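Local structure of CdiI toxin (Salmonella enterica subsp. enterica serovar Rubislaw str. ATCC 10717, 4ZQU) at residues B[8-13]-B[55-60]; B[17-22]-B[39-44]; B[25-30]-B[63-68]; B[31-36]-B[82-87]. The protein neutralises the cognate CdiA-CT toxin as the immunity protein of a contact-dependent growth inhibition system. All coordinates share one frame; numbering follows the deposited sequence. Where two conformers were deposited one is given.

Contact 1: B[8-13]-B[55-60]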
loop_
_atom_site.group_PDB
_atom_site.type_symbol
_atom_site.label_atom_id
_atom_site.label_comp_id
_atom_site.label_asym_id
_atom_site.label_seq_id
_atom_site.Cartn_x
_atom_site.Cartn_y
_atom_site.Cartn_z
ATOM N N ALA B 8 12.910 7.835 5.666
ATOM C CA ALA B 8 13.367 7.576 4.308
ATOM C C ALA B 8 13.047 6.131 3.946
ATOM O O ALA B 8 13.117 5.241 4.795
ATOM C CB ALA B 8 14.855 7.850 4.178
ATOM N N TRP B 9 12.689 5.898 2.690
ATOM C CA TRP B 9 12.248 4.574 2.277
ATOM C C TRP B 9 12.993 4.046 1.059
ATOM O O TRP B 9 13.687 4.780 0.357
ATOM C CB TRP B 9 10.746 4.580 1.980
ATOM C CG TRP B 9 9.894 5.029 3.124
ATOM C CD1 TRP B 9 9.335 4.242 4.084
ATOM C CD2 TRP B 9 9.492 6.372 3.419
ATOM N NE1 TRP B 9 8.610 5.009 4.963
ATOM C CE2 TRP B 9 8.692 6.320 4.578
ATOM C CE3 TRP B 9 9.732 7.609 2.819
ATOM C CZ2 TRP B 9 8.132 7.460 5.148
ATOM C CZ3 TRP B 9 9.176 8.739 3.387
ATOM C CH2 TRP B 9 8.384 8.658 4.540
ATOM N N ALA B 10 12.832 2.752 0.828
ATOM C CA ALA B 10 13.369 2.089 -0.345
ATOM C C ALA B 10 12.637 0.766 -0.493
ATOM O O ALA B 10 11.981 0.313 0.443
ATOM C CB ALA B 10 14.869 1.876 -0.218
ATOM N N SER B 11 12.739 0.151 -1.667
ATOM C CA SER B 11 12.087 -1.133 -1.897
ATOM C C SER B 11 12.992 -2.094 -2.661
ATOM O O SER B 11 13.671 -1.700 -3.612
ATOM C CB SER B 11 10.771 -0.937 -2.650
ATOM O OG SER B 11 9.990 -2.119 -2.626
ATOM N N VAL B 12 12.992 -3.356 -2.240
ATOM C CA VAL B 12 13.843 -4.370 -2.843
ATOM C C VAL B 12 13.031 -5.483 -3.498
ATOM O O VAL B 12 12.198 -6.120 -2.852
ATOM C CB VAL B 12 14.793 -4.990 -1.797
ATOM C CG1 VAL B 12 15.615 -6.108 -2.419
ATOM C CG2 VAL B 12 15.695 -3.924 -1.209
ATOM N N LYS B 13 13.283 -5.707 -4.785
ATOM C CA LYS B 13 12.670 -6.808 -5.522
ATOM C C LYS B 13 13.750 -7.778 -5.990
ATOM O O LYS B 13 14.750 -7.362 -6.574
ATOM C CB LYS B 13 11.874 -6.280 -6.714
ATOM C CG LYS B 13 10.700 -5.389 -6.341
ATOM C CD LYS B 13 9.559 -6.193 -5.742
ATOM C CE LYS B 13 8.372 -5.303 -5.398
ATOM N NZ LYS B 13 8.691 -4.331 -4.317
ATOM N N LYS B 55 21.680 2.274 1.152
ATOM C CA LYS B 55 21.885 3.570 1.792
ATOM C C LYS B 55 21.815 4.722 0.791
ATOM O O LYS B 55 21.252 5.777 1.087
ATOM C CB LYS B 55 23.222 3.596 2.534
ATOM C CG LYS B 55 23.085 4.044 3.981
ATOM C CD LYS B 55 24.427 4.171 4.684
ATOM C CE LYS B 55 24.280 4.929 6.002
ATOM N NZ LYS B 55 22.853 5.069 6.426
ATOM N N ASP B 56 22.384 4.514 -0.392
ATOM C CA ASP B 56 22.365 5.528 -1.441
ATOM C C ASP B 56 20.939 5.787 -1.923
ATOM O O ASP B 56 20.559 6.927 -2.187
ATOM C CB ASP B 56 23.253 5.103 -2.608
ATOM C CG ASP B 56 23.266 6.117 -3.731
ATOM O OD1 ASP B 56 23.911 7.175 -3.575
ATOM O OD2 ASP B 56 22.637 5.851 -4.776
ATOM N N ALA B 57 20.155 4.719 -2.028
ATOM C CA ALA B 57 18.750 4.825 -2.402
ATOM C C ALA B 57 17.958 5.572 -1.336
ATOM O O ALA B 57 17.090 6.383 -1.650
ATOM C CB ALA B 57 18.160 3.445 -2.632
ATOM N N LEU B 58 18.268 5.290 -0.074
ATOM C CA LEU B 58 17.609 5.945 1.053
ATOM C C LEU B 58 17.911 7.435 1.089
ATOM O O LEU B 58 17.064 8.240 1.479
ATOM C CB LEU B 58 18.036 5.302 2.377
ATOM C CG LEU B 58 17.395 3.968 2.752
ATOM C CD1 LEU B 58 18.024 3.412 4.012
ATOM C CD2 LEU B 58 15.911 4.150 2.947
ATOM N N SER B 59 19.123 7.797 0.685
ATOM C CA SER B 59 19.550 9.187 0.716
ATOM C C SER B 59 18.767 10.036 -0.283
ATOM O O SER B 59 18.693 11.257 -0.145
ATOM C CB SER B 59 21.050 9.289 0.436
ATOM O OG SER B 59 21.380 8.693 -0.806
ATOM N N HIS B 60 18.182 9.383 -1.283
ATOM C CA HIS B 60 17.402 10.083 -2.297
ATOM C C HIS B 60 15.914 10.083 -1.981
ATOM O O HIS B 60 15.107 10.584 -2.762
ATOM C CB HIS B 60 17.636 9.461 -3.672
ATOM C CG HIS B 60 18.993 9.740 -4.231
ATOM N ND1 HIS B 60 20.129 9.102 -3.781
ATOM C CD2 HIS B 60 19.402 10.606 -5.189
ATOM C CE1 HIS B 60 21.176 9.555 -4.444
ATOM N NE2 HIS B 60 20.765 10.467 -5.303
#
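A8 and L58 lie where strand 8-13 and helix 55-59 come together, with their CA atoms 5.6 Å apart. The two axes approach to 7.2 Å, and their N-to-C directions differ by 131°. Only the first half of the strand segment touches the helix; beyond A10 the strand runs clear of it. L58 carries most of the contact. Its CG is anti to the carbonyl carbon (chi1 -78°), and the branch ending in CD2 comes down on the strand. CD2 sits 3.5 Å from W9 O, over the backbone between two alanines. The CB of A8 and the CB of A10 each lie 4.0 Å from L58 CD2, one before and one after W9. A8 CB also meets the helix backbone, 3.5 Å from L58 O. This is a helix packed on one face of an antiparallel sheet: strand 8-14 runs between strands 19-26 and 118-124, and I122 of the latter touches both A10 and L58. A10 CB also faces A57 CB at 4.4 Å, a looser touch between two small side chains. The CB of W9 points away from the helix, and its indole packs among Y24, N30 and F63. Near the helix end, H60 ND1 donates to D56 O at 2.7 Å with the oxygen in the ring plane. A57 O takes a further hydrogen bond from T23 OG1.

Contact 2: B[17-22]-B[39-44]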
loop_
_atom_site.group_PDB
_atom_site.type_symbol
_atom_site.label_atom_id
_atom_site.label_comp_id
_atom_site.label_asym_id
_atom_site.label_seq_id
_atom_site.Cartn_x
_atom_site.Cartn_y
_atom_site.Cartn_z
ATOM N N ASP B 17 17.336 -13.809 -11.290
ATOM C CA ASP B 17 18.260 -13.133 -12.192
ATOM C C ASP B 17 18.879 -11.854 -11.633
ATOM O O ASP B 17 19.954 -11.449 -12.075
ATOM C CB ASP B 17 17.548 -12.818 -13.507
ATOM C CG ASP B 17 16.834 -14.026 -14.084
ATOM O OD1 ASP B 17 17.522 -14.954 -14.559
ATOM O OD2 ASP B 17 15.586 -14.051 -14.056
ATOM N N PHE B 18 18.215 -11.214 -10.674
ATOM C CA PHE B 18 18.721 -9.945 -10.154
ATOM C C PHE B 18 18.202 -9.553 -8.776
ATOM O O PHE B 18 17.265 -10.150 -8.246
ATOM C CB PHE B 18 18.405 -8.814 -11.144
ATOM C CG PHE B 18 16.930 -8.522 -11.298
ATOM C CD1 PHE B 18 16.286 -7.629 -10.452
ATOM C CD2 PHE B 18 16.192 -9.134 -12.301
ATOM C CE1 PHE B 18 14.936 -7.361 -10.599
ATOM C CE2 PHE B 18 14.842 -8.867 -12.451
ATOM C CZ PHE B 18 14.215 -7.981 -11.598
ATOM N N ILE B 19 18.838 -8.530 -8.213
ATOM C CA ILE B 19 18.353 -7.842 -7.025
ATOM C C ILE B 19 18.156 -6.367 -7.362
ATOM O O ILE B 19 19.068 -5.717 -7.878
ATOM C CB ILE B 19 19.324 -7.974 -5.844
ATOM C CG1 ILE B 19 19.493 -9.441 -5.453
ATOM C CG2 ILE B 19 18.836 -7.156 -4.659
ATOM C CD1 ILE B 19 20.389 -9.642 -4.255
ATOM N N CYS B 20 16.969 -5.840 -7.078
ATOM C CA CYS B 20 16.622 -4.484 -7.490
ATOM C C CYS B 20 16.248 -3.592 -6.313
ATOM O O CYS B 20 15.259 -3.842 -5.628
ATOM C CB CYS B 20 15.468 -4.521 -8.494
ATOM S SG CYS B 20 15.041 -2.916 -9.202
ATOM N N VAL B 21 17.034 -2.540 -6.096
ATOM C CA VAL B 21 16.762 -1.587 -5.025
ATOM C C VAL B 21 16.334 -0.233 -5.586
ATOM O O VAL B 21 17.081 0.404 -6.329
ATOM C CB VAL B 21 17.989 -1.390 -4.115
ATOM C CG1 VAL B 21 17.664 -0.415 -2.995
ATOM C CG2 VAL B 21 18.456 -2.722 -3.551
ATOM N N ASP B 22 15.127 0.195 -5.225
ATOM C CA ASP B 22 14.583 1.475 -5.674
ATOM C C ASP B 22 14.322 2.419 -4.511
ATOM O O ASP B 22 13.997 1.984 -3.411
ATOM C CB ASP B 22 13.277 1.275 -6.447
ATOM C CG ASP B 22 13.490 0.665 -7.808
ATOM O OD1 ASP B 22 13.301 -0.561 -7.937
ATOM O OD2 ASP B 22 13.835 1.412 -8.748
ATOM N N HIS B 39 19.186 0.775 -8.128
ATOM C CA HIS B 39 20.409 -0.013 -8.195
ATOM C C HIS B 39 20.096 -1.463 -8.542
ATOM O O HIS B 39 19.462 -2.176 -7.764
ATOM C CB HIS B 39 21.179 0.063 -6.874
ATOM C CG HIS B 39 21.651 1.441 -6.529
ATOM N ND1 HIS B 39 22.571 2.126 -7.293
ATOM C CD2 HIS B 39 21.334 2.259 -5.498
ATOM C CE1 HIS B 39 22.796 3.310 -6.750
ATOM N NE2 HIS B 39 22.059 3.416 -5.661
ATOM N N LEU B 40 20.532 -1.885 -9.725
ATOM C CA LEU B 40 20.398 -3.274 -10.151
ATOM C C LEU B 40 21.686 -4.034 -9.870
ATOM O O LEU B 40 22.780 -3.483 -9.996
ATOM C CB LEU B 40 20.048 -3.357 -11.639
ATOM C CG LEU B 40 18.611 -3.013 -12.029
ATOM C CD1 LEU B 40 18.464 -2.976 -13.539
ATOM C CD2 LEU B 40 17.647 -4.015 -11.428
ATOM N N SER B 41 21.554 -5.301 -9.493
ATOM C CA SER B 41 22.716 -6.121 -9.173
ATOM C C SER B 41 22.444 -7.607 -9.385
ATOM O O SER B 41 21.292 -8.034 -9.441
ATOM C CB SER B 41 23.154 -5.872 -7.727
ATOM O OG SER B 41 22.630 -6.862 -6.858
ATOM N N SER B 42 23.513 -8.388 -9.513
ATOM C CA SER B 42 23.391 -9.838 -9.562
ATOM C C SER B 42 23.193 -10.341 -8.142
ATOM O O SER B 42 23.770 -9.789 -7.204
ATOM C CB SER B 42 24.625 -10.479 -10.197
ATOM O OG SER B 42 25.805 -9.780 -9.844
ATOM N N PRO B 43 22.379 -11.392 -7.973
ATOM C CA PRO B 43 21.994 -11.917 -6.656
ATOM C C PRO B 43 23.158 -12.319 -5.743
ATOM O O PRO B 43 22.902 -12.795 -4.639
ATOM C CB PRO B 43 21.151 -13.145 -7.011
ATOM C CG PRO B 43 20.593 -12.832 -8.353
ATOM C CD PRO B 43 21.687 -12.097 -9.066
ATOM N N ASP B 44 24.401 -12.126 -6.180
ATOM C CA ASP B 44 25.557 -12.476 -5.359
ATOM C C ASP B 44 26.398 -11.251 -4.996
ATOM O O ASP B 44 27.593 -11.367 -4.736
ATOM C CB ASP B 44 26.424 -13.517 -6.075
ATOM C CG ASP B 44 27.000 -13.002 -7.380
ATOM O OD1 ASP B 44 26.236 -12.429 -8.185
ATOM O OD2 ASP B 44 28.217 -13.182 -7.608
#
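I19 and S41 face each other as a hydrogen-bonded antiparallel pair, and V21 and H39 form the next one. Four backbone bonds tie these pairs. I19 N to S41 O is 2.8 Å and nearly straight at 168°. S41 N to I19 O, at 3.0 Å, is more bent (134°). V21 N gives to H39 O at 3.0 Å, and H39 N to V21 O at 2.8 Å. Between them, C20 and L40 form a non-hydrogen-bonded pair. This is the tightly packed part. L40 CD2 lies 3.6 Å from C20 SG. F18 CG stands between its backbone N and carbonyl carbon (chi1 66°), and CD1 of the ring meets L40 CD2 obliquely at 4.0 Å. L101 and Y105 of helix 87-105 close over the same face. The opposite face carries I19, V21, H39 and S41, and M53 of helix 47-59 touches the last three. H39 NE2 there bonds D56 OD2 of that helix. Past S41 the contact becomes loose and turns to solvent, with D17, S42 and D44 exposed. P43 still touches the other segment. Its CA lies 3.7 Å from I19 CD1, while its CD rests 3.5 Å from D17 O. S42 OG makes a weak hydrogen bond to D44 OD1 within its own loop. The whole forms the open end of a beta hairpin, strands 19-26 and 30-41, far from its connecting turn.

Contact 3: B[25-30]-B[63-68]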
loop_
_atom_site.group_PDB
_atom_site.type_symbol
_atom_site.label_atom_id
_atom_site.label_comp_id
_atom_site.label_asym_id
_atom_site.label_seq_id
_atom_site.Cartn_x
_atom_site.Cartn_y
_atom_site.Cartn_z
ATOM N N SER B 25 9.433 7.127 -1.640
ATOM C CA SER B 25 9.259 8.388 -0.940
ATOM C C SER B 25 7.835 8.534 -0.442
ATOM O O SER B 25 6.914 7.935 -0.991
ATOM C CB SER B 25 9.618 9.561 -1.852
ATOM O OG SER B 25 10.973 9.496 -2.256
ATOM N N GLY B 26 7.654 9.331 0.603
ATOM C CA GLY B 26 6.323 9.590 1.108
ATOM C C GLY B 26 6.278 10.237 2.474
ATOM O O GLY B 26 7.088 11.100 2.803
ATOM N N TYR B 27 5.313 9.798 3.271
ATOM C CA TYR B 27 5.009 10.407 4.553
ATOM C C TYR B 27 4.521 9.314 5.483
ATOM O O TYR B 27 5.203 8.928 6.429
ATOM C CB TYR B 27 3.952 11.493 4.379
ATOM C CG TYR B 27 3.695 12.354 5.593
ATOM C CD1 TYR B 27 4.521 13.425 5.895
ATOM C CD2 TYR B 27 2.603 12.116 6.419
ATOM C CE1 TYR B 27 4.279 14.226 6.992
ATOM C CE2 TYR B 27 2.354 12.911 7.522
ATOM C CZ TYR B 27 3.194 13.965 7.804
ATOM O OH TYR B 27 2.950 14.760 8.901
ATOM N N ARG B 28 3.325 8.814 5.196
ATOM C CA ARG B 28 2.833 7.602 5.830
ATOM C C ARG B 28 3.048 6.444 4.864
ATOM O O ARG B 28 3.871 5.561 5.114
ATOM C CB ARG B 28 1.361 7.743 6.220
ATOM C CG ARG B 28 1.146 8.675 7.402
ATOM C CD ARG B 28 -0.281 8.631 7.914
ATOM N NE ARG B 28 -0.430 9.347 9.181
ATOM C CZ ARG B 28 -0.420 8.770 10.379
ATOM N NH1 ARG B 28 -0.272 7.456 10.489
ATOM N NH2 ARG B 28 -0.562 9.507 11.473
ATOM N N SER B 29 2.322 6.459 3.752
ATOM C CA SER B 29 2.601 5.536 2.660
ATOM C C SER B 29 3.905 5.938 1.981
ATOM O O SER B 29 4.321 7.094 2.054
ATOM C CB SER B 29 1.456 5.522 1.645
ATOM O OG SER B 29 1.323 6.782 1.007
ATOM N N ASN B 30 4.555 4.981 1.333
ATOM C CA ASN B 30 5.748 5.272 0.548
ATOM C C ASN B 30 5.685 4.551 -0.789
ATOM O O ASN B 30 5.198 3.424 -0.874
ATOM C CB ASN B 30 7.011 4.884 1.317
ATOM C CG ASN B 30 7.037 3.418 1.697
ATOM O OD1 ASN B 30 7.648 2.598 1.012
ATOM N ND2 ASN B 30 6.372 3.080 2.796
ATOM N N PHE B 63 10.667 13.167 2.020
ATOM C CA PHE B 63 9.632 13.246 3.038
ATOM C C PHE B 63 8.567 14.223 2.550
ATOM O O PHE B 63 8.684 15.431 2.747
ATOM C CB PHE B 63 10.233 13.686 4.373
ATOM C CG PHE B 63 9.288 13.594 5.528
ATOM C CD1 PHE B 63 8.623 12.414 5.801
ATOM C CD2 PHE B 63 9.083 14.683 6.357
ATOM C CE1 PHE B 63 7.756 12.326 6.871
ATOM C CE2 PHE B 63 8.219 14.601 7.431
ATOM C CZ PHE B 63 7.555 13.422 7.689
ATOM N N VAL B 64 7.534 13.692 1.907
ATOM C CA VAL B 64 6.690 14.507 1.042
ATOM C C VAL B 64 5.203 14.145 1.133
ATOM O O VAL B 64 4.844 12.985 1.335
ATOM C CB VAL B 64 7.191 14.386 -0.427
ATOM C CG1 VAL B 64 7.342 12.924 -0.825
ATOM C CG2 VAL B 64 6.294 15.139 -1.406
ATOM N N LEU B 65 4.347 15.157 1.009
ATOM C CA LEU B 65 2.896 14.983 0.952
ATOM C C LEU B 65 2.357 15.462 -0.399
ATOM O O LEU B 65 3.055 16.175 -1.117
ATOM C CB LEU B 65 2.228 15.742 2.100
ATOM C CG LEU B 65 2.225 15.012 3.440
ATOM C CD1 LEU B 65 1.737 15.932 4.541
ATOM C CD2 LEU B 65 1.358 13.767 3.350
ATOM N N PRO B 66 1.120 15.064 -0.759
ATOM C CA PRO B 66 0.570 15.495 -2.053
ATOM C C PRO B 66 0.486 17.012 -2.200
ATOM O O PRO B 66 0.872 17.561 -3.233
ATOM C CB PRO B 66 -0.833 14.882 -2.061
ATOM C CG PRO B 66 -0.740 13.714 -1.157
ATOM C CD PRO B 66 0.230 14.102 -0.082
ATOM N N ALA B 67 -0.015 17.672 -1.162
ATOM C CA ALA B 67 -0.225 19.112 -1.179
ATOM C C ALA B 67 -0.329 19.613 0.257
ATOM O O ALA B 67 -0.521 18.813 1.173
ATOM C CB ALA B 67 -1.483 19.460 -1.980
ATOM N N PRO B 68 -0.178 20.934 0.466
ATOM C CA PRO B 68 -0.360 21.507 1.805
ATOM C C PRO B 68 -1.744 21.237 2.395
ATOM O O PRO B 68 -2.748 21.316 1.689
ATOM C CB PRO B 68 -0.161 23.007 1.569
ATOM C CG PRO B 68 0.751 23.076 0.406
ATOM C CD PRO B 68 0.366 21.924 -0.482
#
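G26 and V64 join the two backbones through one bond, V64 N to G26 O, at 2.8 Å and 160°. The donor stands above the carbonyl plane. F63 CA lies 3.3 Å from the same G26 O, a CA-H...O contact. G26 has no side chain, and a CB here would run into S29 O. Y27 carries most of the side-chain contact. Its CB meets V64 O at 3.5 Å. CG is anti to the backbone N (chi1 -171°) and touches L65 CD2, also at 3.5 Å. CD1 and CE1 turn to the F63 ring, with CE1 3.4 Å from F63 CZ. The ring planes are 21° apart, near parallel but offset, with little overlap. L65 CD1 sits over the centre of the Y27 ring, 3.9 Å from the centroid, a CH-pi contact. At the tip, Y27 OH forms a weak hydrogen bond with the backbone N of H75. Segment 25-30 holds the end of strand 19-26, the hairpin turn and the start of strand 30-41. Strand 64-65 belongs to a separate two-stranded parallel sheet with strand 79-80. The contact therefore joins the main sheet to this small one. The toxin chain lies close by: N30 pairs in an antiparallel ladder with a toxin strand, and R28 NE bonds the backbone O of A30 of the toxin. V64 O accepts from Y85 OH.

Contact 4: B[31-36]-B[82-87]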
loop_
_atom_site.group_PDB
_atom_site.type_symbol
_atom_site.label_atom_id
_atom_site.label_comp_id
_atom_site.label_asym_id
_atom_site.label_seq_id
_atom_site.Cartn_x
_atom_site.Cartn_y
_atom_site.Cartn_z
ATOM N N GLN B 31 6.167 5.203 -1.840
ATOM C CA GLN B 31 6.009 4.661 -3.181
ATOM C C GLN B 31 7.170 5.004 -4.104
ATOM O O GLN B 31 7.950 5.915 -3.827
ATOM C CB GLN B 31 4.706 5.167 -3.792
ATOM C CG GLN B 31 4.633 6.674 -3.934
ATOM C CD GLN B 31 3.259 7.140 -4.358
ATOM O OE1 GLN B 31 2.966 7.242 -5.548
ATOM N NE2 GLN B 31 2.402 7.418 -3.381
ATOM N N LEU B 32 7.261 4.261 -5.205
ATOM C CA LEU B 32 8.298 4.456 -6.214
ATOM C C LEU B 32 8.450 5.922 -6.597
ATOM O O LEU B 32 7.521 6.540 -7.122
ATOM C CB LEU B 32 7.987 3.617 -7.454
ATOM C CG LEU B 32 9.031 3.628 -8.571
ATOM C CD1 LEU B 32 10.339 3.033 -8.076
ATOM C CD2 LEU B 32 8.515 2.877 -9.788
ATOM N N ASP B 33 9.624 6.470 -6.311
ATOM C CA ASP B 33 9.928 7.868 -6.590
ATOM C C ASP B 33 10.602 8.011 -7.953
ATOM O O ASP B 33 11.720 7.535 -8.144
ATOM C CB ASP B 33 10.827 8.434 -5.486
ATOM C CG ASP B 33 10.965 9.944 -5.545
ATOM O OD1 ASP B 33 10.571 10.557 -6.556
ATOM O OD2 ASP B 33 11.487 10.521 -4.570
ATOM N N PRO B 34 9.928 8.676 -8.907
ATOM C CA PRO B 34 10.507 8.898 -10.238
ATOM C C PRO B 34 11.759 9.772 -10.201
ATOM O O PRO B 34 12.504 9.812 -11.176
ATOM C CB PRO B 34 9.376 9.599 -11.000
ATOM C CG PRO B 34 8.516 10.199 -9.942
ATOM C CD PRO B 34 8.570 9.234 -8.801
ATOM N N LEU B 35 11.984 10.461 -9.087
ATOM C CA LEU B 35 13.173 11.288 -8.925
ATOM C C LEU B 35 14.233 10.554 -8.113
ATOM O O LEU B 35 15.353 11.041 -7.948
ATOM C CB LEU B 35 12.816 12.611 -8.254
ATOM C CG LEU B 35 11.646 13.373 -8.876
ATOM C CD1 LEU B 35 11.436 14.688 -8.150
ATOM C CD2 LEU B 35 11.876 13.602 -10.364
ATOM N N GLY B 36 13.870 9.380 -7.604
ATOM C CA GLY B 36 14.780 8.570 -6.817
ATOM C C GLY B 36 15.742 7.793 -7.693
ATOM O O GLY B 36 15.735 7.946 -8.915
ATOM N N LEU B 82 2.572 16.858 -6.004
ATOM C CA LEU B 82 1.275 16.325 -6.399
ATOM C C LEU B 82 1.384 15.197 -7.425
ATOM O O LEU B 82 0.596 14.252 -7.401
ATOM C CB LEU B 82 0.395 17.443 -6.953
ATOM C CG LEU B 82 -1.090 17.094 -7.021
ATOM C CD1 LEU B 82 -1.680 16.996 -5.617
ATOM C CD2 LEU B 82 -1.838 18.115 -7.864
ATOM N N ASP B 83 2.356 15.305 -8.324
ATOM C CA ASP B 83 2.526 14.332 -9.402
ATOM C C ASP B 83 3.024 12.975 -8.911
ATOM O O ASP B 83 2.770 11.947 -9.546
ATOM C CB ASP B 83 3.488 14.876 -10.457
ATOM C CG ASP B 83 2.887 16.005 -11.264
ATOM O OD1 ASP B 83 1.652 16.019 -11.454
ATOM O OD2 ASP B 83 3.652 16.885 -11.705
ATOM N N LEU B 84 3.763 12.977 -7.806
ATOM C CA LEU B 84 4.205 11.735 -7.192
ATOM C C LEU B 84 2.998 10.907 -6.768
ATOM O O LEU B 84 2.900 9.718 -7.078
ATOM C CB LEU B 84 5.105 12.017 -5.988
ATOM C CG LEU B 84 5.561 10.796 -5.182
ATOM C CD1 LEU B 84 6.534 9.948 -5.983
ATOM C CD2 LEU B 84 6.168 11.202 -3.846
ATOM N N TYR B 85 2.069 11.564 -6.079
ATOM C CA TYR B 85 0.906 10.904 -5.499
ATOM C C TYR B 85 -0.239 10.675 -6.488
ATOM O O TYR B 85 -1.169 9.922 -6.190
ATOM C CB TYR B 85 0.396 11.716 -4.309
ATOM C CG TYR B 85 1.218 11.539 -3.052
ATOM C CD1 TYR B 85 2.255 12.412 -2.741
ATOM C CD2 TYR B 85 0.955 10.497 -2.172
ATOM C CE1 TYR B 85 3.006 12.250 -1.589
ATOM C CE2 TYR B 85 1.700 10.327 -1.021
ATOM C CZ TYR B 85 2.723 11.207 -0.733
ATOM O OH TYR B 85 3.462 11.037 0.415
ATOM N N ASP B 86 -0.172 11.317 -7.655
ATOM C CA ASP B 86 -1.220 11.187 -8.671
ATOM C C ASP B 86 -1.385 9.740 -9.130
ATOM O O ASP B 86 -0.416 9.096 -9.527
ATOM C CB ASP B 86 -0.924 12.085 -9.873
ATOM C CG ASP B 86 -1.952 11.931 -10.980
ATOM O OD1 ASP B 86 -3.042 12.530 -10.874
ATOM O OD2 ASP B 86 -1.673 11.205 -11.954
ATOM N N SER B 87 -2.618 9.243 -9.083
ATOM C CA SER B 87 -2.899 7.824 -9.299
ATOM C C SER B 87 -2.585 7.348 -10.712
ATOM O O SER B 87 -2.212 6.192 -10.914
ATOM C CB SER B 87 -4.365 7.518 -8.978
ATOM O OG SER B 87 -5.238 8.250 -9.821
#
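L84 touches P34, D33 and L32 through a single methyl, CD1. The apolar contacts centre on it. P34 CD is nearest, at 3.5 Å, and the backbone L32 O follows at 3.7 Å. D33 CA lies 4.0 Å from L84 CD1, with the D33 and L84 side chains crossing at about a right angle. The carbon chain of Q31 reaches the same methyl, CG to L84 CD1 at 4.3 Å. CG of L84 is anti to the backbone N (chi1 176°), and its CD1 branch reaches segment 31-36.

The polar bonds named here lie within segment 31-36 or run to residues outside both segments. D33 OD1 accepts from L35 N at 2.9 Å, met from above the carboxylate plane; this is an Asx turn. G36 N bonds D33 O, also at 2.9 Å, closing a type I beta turn. The same carboxylate is held from outside by S25 OG and by a salt bridge to R62 NH2. D86 is the N-cap of helix 87-105, and L84 O accepts from R93 NH1.

The contact sets the short helix 82-85 against strand 30-41 at the toxin interface. Q31 pairs there with a toxin strand, an antiparallel beta-augmentation that carries the immunity-protein sheet into its cognate toxin.

Contact 1 lies deepest, its centre about 6 Å from that of the chain. It has only van der Waals contacts, methyl groups against methyls and backbone. Contact 2, its centre about 13 Å from that of the chain, is a backbone ladder with an exposed end. Contacts 3 and 4 are buried and lie close together, their centres about 9 Å apart, beside the toxin. Contact 3 has one backbone bond beside ring and leucine packing. Contact 4 rests on leucine and proline packing, with its clear polar bonds inside a segment or to residues outside both. Contacts 2 and 3 both use strand 19-26, one near each end; contacts 2 and 4 share strand 30-41. Side-chain hydrogen bonds link contact 1 to contact 2 and contact 3 to contact 4.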